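Local coordinates for Cas13d (uncultured Ruminococcus sp, PDB 6IV9), which binds a CRISPR RNA and, as an RNA-guided nuclease with two HEPN domains, matures that guide and cleaves target RNA, at residues S54-I63 and F123-T131. The protein carries 2 engineered substitutions. Numbering follows the deposited sequence.
Sequences SVKAAGMKSI and FGSGVEINT. With nucleotides of chain B.
Phe123 lays one face of its ring against the last turn of the short helix 54-58, with the backbone N of Ala58 over the ring centre and the carbonyl carbon of Ala57 nearer the rim. The two alanine methyls meet different parts of the ring: Ala57 CB lies 3.6 Å from Phe123 CE1, and Ala58 CB 3.7 Å from Phe123 CD2. Ala58 CB also reaches Ile129 CG1 (4.0 Å), so this small methyl bridges the aromatic ring and the strand. Earlier in the helix, Val55 has CG1 opposite the backbone N (chi1 177°), which leaves CG2 4.0 Å from Ile129 CG2 and 3.7 Å from Thr131 OG1; the Val55 and Thr131 side chains cross nearly at right angles. Phe117 of strand 114-119 backs Ala58, Met60 and Ile129.

Most side-chain polar bonds of 54-63 go to the RNA of chain B. At the start of the helix, Ser54 N and Ser54 OG both grip OP1 of A21, the amide at 2.8 Å. Lys56 NZ joins OP2 of U23 (2.8 Å), N3 of A29 and the carbonyl of Lys61, while Lys61 NZ donates to N1 of A29 and bonds Asn79 OD1.

Gly59 ends the helix in a Schellman motif, leading into edge strand 60-65 with its classic beta bulge at Lys61 and Ser62. The helix packs its apolar face on the sheet of strands 114-119 and 129-132, beside a phosphate-binding helix N-terminus in the crRNA-binding surface.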
loop_
_atom_site.group_PDB
_atom_site.type_symbol
_atom_site.label_atom_id
_atom_site.label_comp_id
_atom_site.label_asym_id
_atom_site.label_seq_id
_atom_site.Cartn_x
_atom_site.Cartn_y
_atom_site.Cartn_z
ATOM N N SER A 54 -0.554 -23.407 17.025
ATOM C CA SER A 54 0.168 -23.645 18.299
ATOM C C SER A 54 1.658 -23.862 18.015
ATOM O O SER A 54 2.460 -23.631 18.878
ATOM C CB SER A 54 -0.439 -24.746 19.101
ATOM O OG SER A 54 -0.160 -25.990 18.523
ATOM N N VAL A 55 1.982 -24.347 16.826
ATOM C CA VAL A 55 3.412 -24.549 16.485
ATOM C C VAL A 55 4.121 -23.190 16.456
ATOM O O VAL A 55 5.174 -23.087 17.010
ATOM C CB VAL A 55 3.567 -25.332 15.169
ATOM C CG1 VAL A 55 5.016 -25.484 14.780
ATOM C CG2 VAL A 55 2.898 -26.689 15.242
ATOM N N LYS A 56 3.531 -22.200 15.799
ATOM C CA LYS A 56 4.125 -20.843 15.761
ATOM C C LYS A 56 4.100 -20.226 17.162
ATOM O O LYS A 56 5.073 -19.654 17.554
ATOM C CB LYS A 56 3.343 -19.952 14.799
ATOM C CG LYS A 56 3.330 -20.417 13.358
ATOM C CD LYS A 56 4.637 -20.249 12.659
ATOM C CE LYS A 56 4.599 -20.755 11.235
ATOM N NZ LYS A 56 5.871 -20.548 10.535
ATOM N N ALA A 57 2.992 -20.389 17.874
ATOM C CA ALA A 57 2.841 -19.801 19.225
ATOM C C ALA A 57 3.920 -20.346 20.169
ATOM O O ALA A 57 4.524 -19.563 20.842
ATOM C CB ALA A 57 1.454 -20.062 19.742
ATOM N N ALA A 58 4.187 -21.647 20.108
ATOM C CA ALA A 58 5.176 -22.358 20.952
ATOM C C ALA A 58 6.605 -21.890 20.658
ATOM O O ALA A 58 7.458 -22.111 21.487
ATOM C CB ALA A 58 5.026 -23.846 20.811
ATOM N N GLY A 59 6.843 -21.297 19.490
ATOM C CA GLY A 59 8.176 -20.772 19.150
ATOM C C GLY A 59 8.863 -21.382 17.934
ATOM O O GLY A 59 9.920 -20.897 17.624
ATOM N N MET A 60 8.263 -22.347 17.238
ATOM C CA MET A 60 8.933 -22.925 16.049
ATOM C C MET A 60 8.643 -22.042 14.835
ATOM O O MET A 60 7.514 -21.981 14.432
ATOM C CB MET A 60 8.459 -24.342 15.743
ATOM C CG MET A 60 9.206 -24.955 14.591
ATOM S SD MET A 60 8.860 -26.695 14.385
ATOM C CE MET A 60 9.761 -27.385 15.764
ATOM N N LYS A 61 9.654 -21.313 14.387
ATOM C CA LYS A 61 9.562 -20.393 13.230
ATOM C C LYS A 61 9.518 -21.123 11.889
ATOM O O LYS A 61 8.690 -20.789 11.087
ATOM C CB LYS A 61 10.786 -19.490 13.221
ATOM C CG LYS A 61 10.814 -18.406 12.165
ATOM C CD LYS A 61 11.972 -17.484 12.389
ATOM C CE LYS A 61 12.185 -16.504 11.267
ATOM N NZ LYS A 61 11.128 -15.485 11.263
ATOM N N SER A 62 10.438 -22.053 11.679
ATOM C CA SER A 62 10.445 -22.746 10.381
ATOM C C SER A 62 11.197 -24.076 10.445
ATOM O O SER A 62 12.031 -24.236 11.295
ATOM C CB SER A 62 11.049 -21.806 9.388
ATOM O OG SER A 62 11.717 -22.478 8.371
ATOM N N ILE A 63 10.817 -25.001 9.580
ATOM C CA ILE A 63 11.614 -26.237 9.390
ATOM C C ILE A 63 12.143 -26.172 7.958
ATOM O O ILE A 63 11.376 -26.346 7.049
ATOM C CB ILE A 63 10.791 -27.509 9.621
ATOM C CG1 ILE A 63 10.117 -27.502 10.989
ATOM C CG2 ILE A 63 11.678 -28.719 9.433
ATOM C CD1 ILE A 63 9.320 -28.731 11.266
ATOM N N PHE A 123 5.226 -21.840 27.239
ATOM C CA PHE A 123 3.994 -21.845 26.418
ATOM C C PHE A 123 3.197 -23.090 26.791
ATOM O O PHE A 123 3.746 -24.166 26.827
ATOM C CB PHE A 123 4.298 -21.966 24.927
ATOM C CG PHE A 123 3.063 -22.232 24.111
ATOM C CD1 PHE A 123 2.208 -21.203 23.767
ATOM C CD2 PHE A 123 2.735 -23.514 23.720
ATOM C CE1 PHE A 123 1.071 -21.448 23.025
ATOM C CE2 PHE A 123 1.589 -23.756 22.991
ATOM C CZ PHE A 123 0.760 -22.725 22.648
ATOM N N GLY A 124 1.936 -22.898 27.153
ATOM C CA GLY A 124 1.038 -23.993 27.551
ATOM C C GLY A 124 1.622 -24.758 28.717
ATOM O O GLY A 124 1.470 -25.949 28.750
ATOM N N SER A 125 2.360 -24.075 29.577
ATOM C CA SER A 125 3.001 -24.709 30.749
ATOM C C SER A 125 3.884 -25.883 30.317
ATOM O O SER A 125 3.864 -26.892 30.983
ATOM C CB SER A 125 1.969 -25.120 31.739
ATOM O OG SER A 125 1.222 -24.003 32.145
ATOM N N GLY A 126 4.632 -25.731 29.230
ATOM C CA GLY A 126 5.545 -26.783 28.764
ATOM C C GLY A 126 4.862 -27.929 28.054
ATOM O O GLY A 126 5.492 -28.940 27.870
ATOM N N VAL A 127 3.652 -27.727 27.562
ATOM C CA VAL A 127 2.889 -28.803 26.869
ATOM C C VAL A 127 3.669 -29.304 25.647
ATOM O O VAL A 127 4.378 -28.531 25.049
ATOM C CB VAL A 127 1.508 -28.285 26.440
ATOM C CG1 VAL A 127 1.629 -27.141 25.464
ATOM C CG2 VAL A 127 0.623 -29.369 25.870
ATOM N N GLU A 128 3.556 -30.592 25.351
ATOM C CA GLU A 128 4.196 -31.178 24.155
ATOM C C GLU A 128 3.359 -30.803 22.934
ATOM O O GLU A 128 2.152 -30.946 22.991
ATOM C CB GLU A 128 4.235 -32.698 24.237
ATOM C CG GLU A 128 5.309 -33.229 25.153
ATOM C CD GLU A 128 5.421 -34.740 25.121
ATOM O OE1 GLU A 128 4.388 -35.394 25.217
ATOM O OE2 GLU A 128 6.534 -35.230 24.967
ATOM N N ILE A 129 4.024 -30.377 21.871
ATOM C CA ILE A 129 3.354 -29.985 20.603
ATOM C C ILE A 129 3.789 -30.973 19.529
ATOM O O ILE A 129 4.954 -31.224 19.437
ATOM C CB ILE A 129 3.745 -28.560 20.190
ATOM C CG1 ILE A 129 3.471 -27.540 21.289
ATOM C CG2 ILE A 129 3.046 -28.192 18.905
ATOM C CD1 ILE A 129 2.031 -27.425 21.611
ATOM N N ASN A 130 2.847 -31.504 18.775
ATOM C CA ASN A 130 3.185 -32.447 17.691
ATOM C C ASN A 130 2.942 -31.742 16.361
ATOM O O ASN A 130 1.898 -31.164 16.199
ATOM C CB ASN A 130 2.376 -33.734 17.778
ATOM C CG ASN A 130 2.569 -34.432 19.101
ATOM O OD1 ASN A 130 3.637 -34.940 19.384
ATOM N ND2 ASN A 130 1.546 -34.413 19.924
ATOM N N THR A 131 3.920 -31.806 15.471
ATOM C CA THR A 131 3.832 -31.204 14.125
ATOM C C THR A 131 4.255 -32.264 13.108
ATOM O O THR A 131 4.988 -33.169 13.484
ATOM C CB THR A 131 4.651 -29.913 14.060
ATOM O OG1 THR A 131 4.248 -29.202 12.898
ATOM C CG2 THR A 131 6.136 -30.141 13.980
ATOM P P A B 29 2.011 -15.065 4.808
ATOM O OP1 A B 29 2.714 -13.832 4.866
ATOM O OP2 A B 29 2.489 -16.212 3.999
ATOM O "O5'" A B 29 1.862 -15.497 6.335
ATOM C "C5'" A B 29 1.063 -16.631 6.682
ATOM C "C4'" A B 29 1.715 -17.330 7.848
ATOM O "O4'" A B 29 3.031 -17.765 7.420
ATOM C "C3'" A B 29 2.006 -16.444 9.049
ATOM O "O3'" A B 29 0.824 -16.187 9.815
ATOM C "C2'" A B 29 3.079 -17.276 9.748
ATOM O "O2'" A B 29 2.507 -18.381 10.442
ATOM C "C1'" A B 29 3.896 -17.764 8.536
ATOM N N9 A B 29 4.980 -16.880 8.235
ATOM C C8 A B 29 5.032 -15.846 7.332
ATOM N N7 A B 29 6.114 -15.126 7.431
ATOM C C5 A B 29 6.809 -15.702 8.482
ATOM C C6 A B 29 8.010 -15.366 9.115
ATOM N N6 A B 29 8.790 -14.357 8.735
ATOM N N1 A B 29 8.413 -16.140 10.153
ATOM C C2 A B 29 7.643 -17.164 10.518
ATOM N N3 A B 29 6.481 -17.561 10.016
ATOM C C4 A B 29 6.099 -16.754 9.012
ATOM P P A B 21 -2.307 -26.303 14.954
ATOM O OP1 A B 21 -1.839 -25.666 16.106
ATOM O OP2 A B 21 -3.224 -25.579 14.047
ATOM O "O5'" A B 21 -1.043 -26.854 14.158
ATOM C "C5'" A B 21 -0.472 -26.099 13.162
ATOM C "C4'" A B 21 0.310 -26.975 12.226
ATOM O "O4'" A B 21 -0.630 -27.829 11.534
ATOM C "C3'" A B 21 0.981 -26.116 11.159
ATOM O "O3'" A B 21 2.325 -25.884 11.459
ATOM C "C2'" A B 21 0.843 -26.913 9.883
ATOM O "O2'" A B 21 1.854 -27.882 9.769
ATOM C "C1'" A B 21 -0.464 -27.662 10.123
ATOM N N9 A B 21 -1.707 -27.118 9.577
ATOM C C8 A B 21 -2.822 -26.672 10.251
ATOM N N7 A B 21 -3.849 -26.446 9.475
ATOM C C5 A B 21 -3.383 -26.774 8.208
ATOM C C6 A B 21 -3.964 -26.695 6.935
ATOM N N6 A B 21 -5.226 -26.342 6.713
ATOM N N1 A B 21 -3.217 -27.083 5.884
ATOM C C2 A B 21 -1.957 -27.462 6.093
ATOM N N3 A B 21 -1.290 -27.557 7.233
ATOM C C4 A B 21 -2.069 -27.191 8.263
ATOM P P U B 23 5.563 -21.849 7.055
ATOM O OP1 U B 23 6.970 -22.203 7.309
ATOM O OP2 U B 23 4.763 -21.162 8.048
ATOM O "O5'" U B 23 5.607 -20.932 5.743
ATOM C "C5'" U B 23 4.517 -20.062 5.357
ATOM C "C4'" U B 23 5.081 -18.949 4.475
ATOM O "O4'" U B 23 5.902 -18.112 5.329
ATOM C "C3'" U B 23 6.031 -19.448 3.374
ATOM O "O3'" U B 23 5.836 -18.705 2.190
ATOM C "C2'" U B 23 7.405 -19.172 3.930
ATOM O "O2'" U B 23 8.438 -19.084 2.948
ATOM C "C1'" U B 23 7.166 -17.891 4.735
ATOM N N1 U B 23 8.171 -17.752 5.799
ATOM C C2 U B 23 9.079 -16.711 5.721
ATOM O O2 U B 23 9.066 -15.897 4.836
ATOM N N3 U B 23 10.033 -16.700 6.708
ATOM C C4 U B 23 10.186 -17.592 7.718
ATOM O O4 U B 23 11.116 -17.453 8.509
ATOM C C5 U B 23 9.197 -18.627 7.753
ATOM C C6 U B 23 8.243 -18.662 6.821
#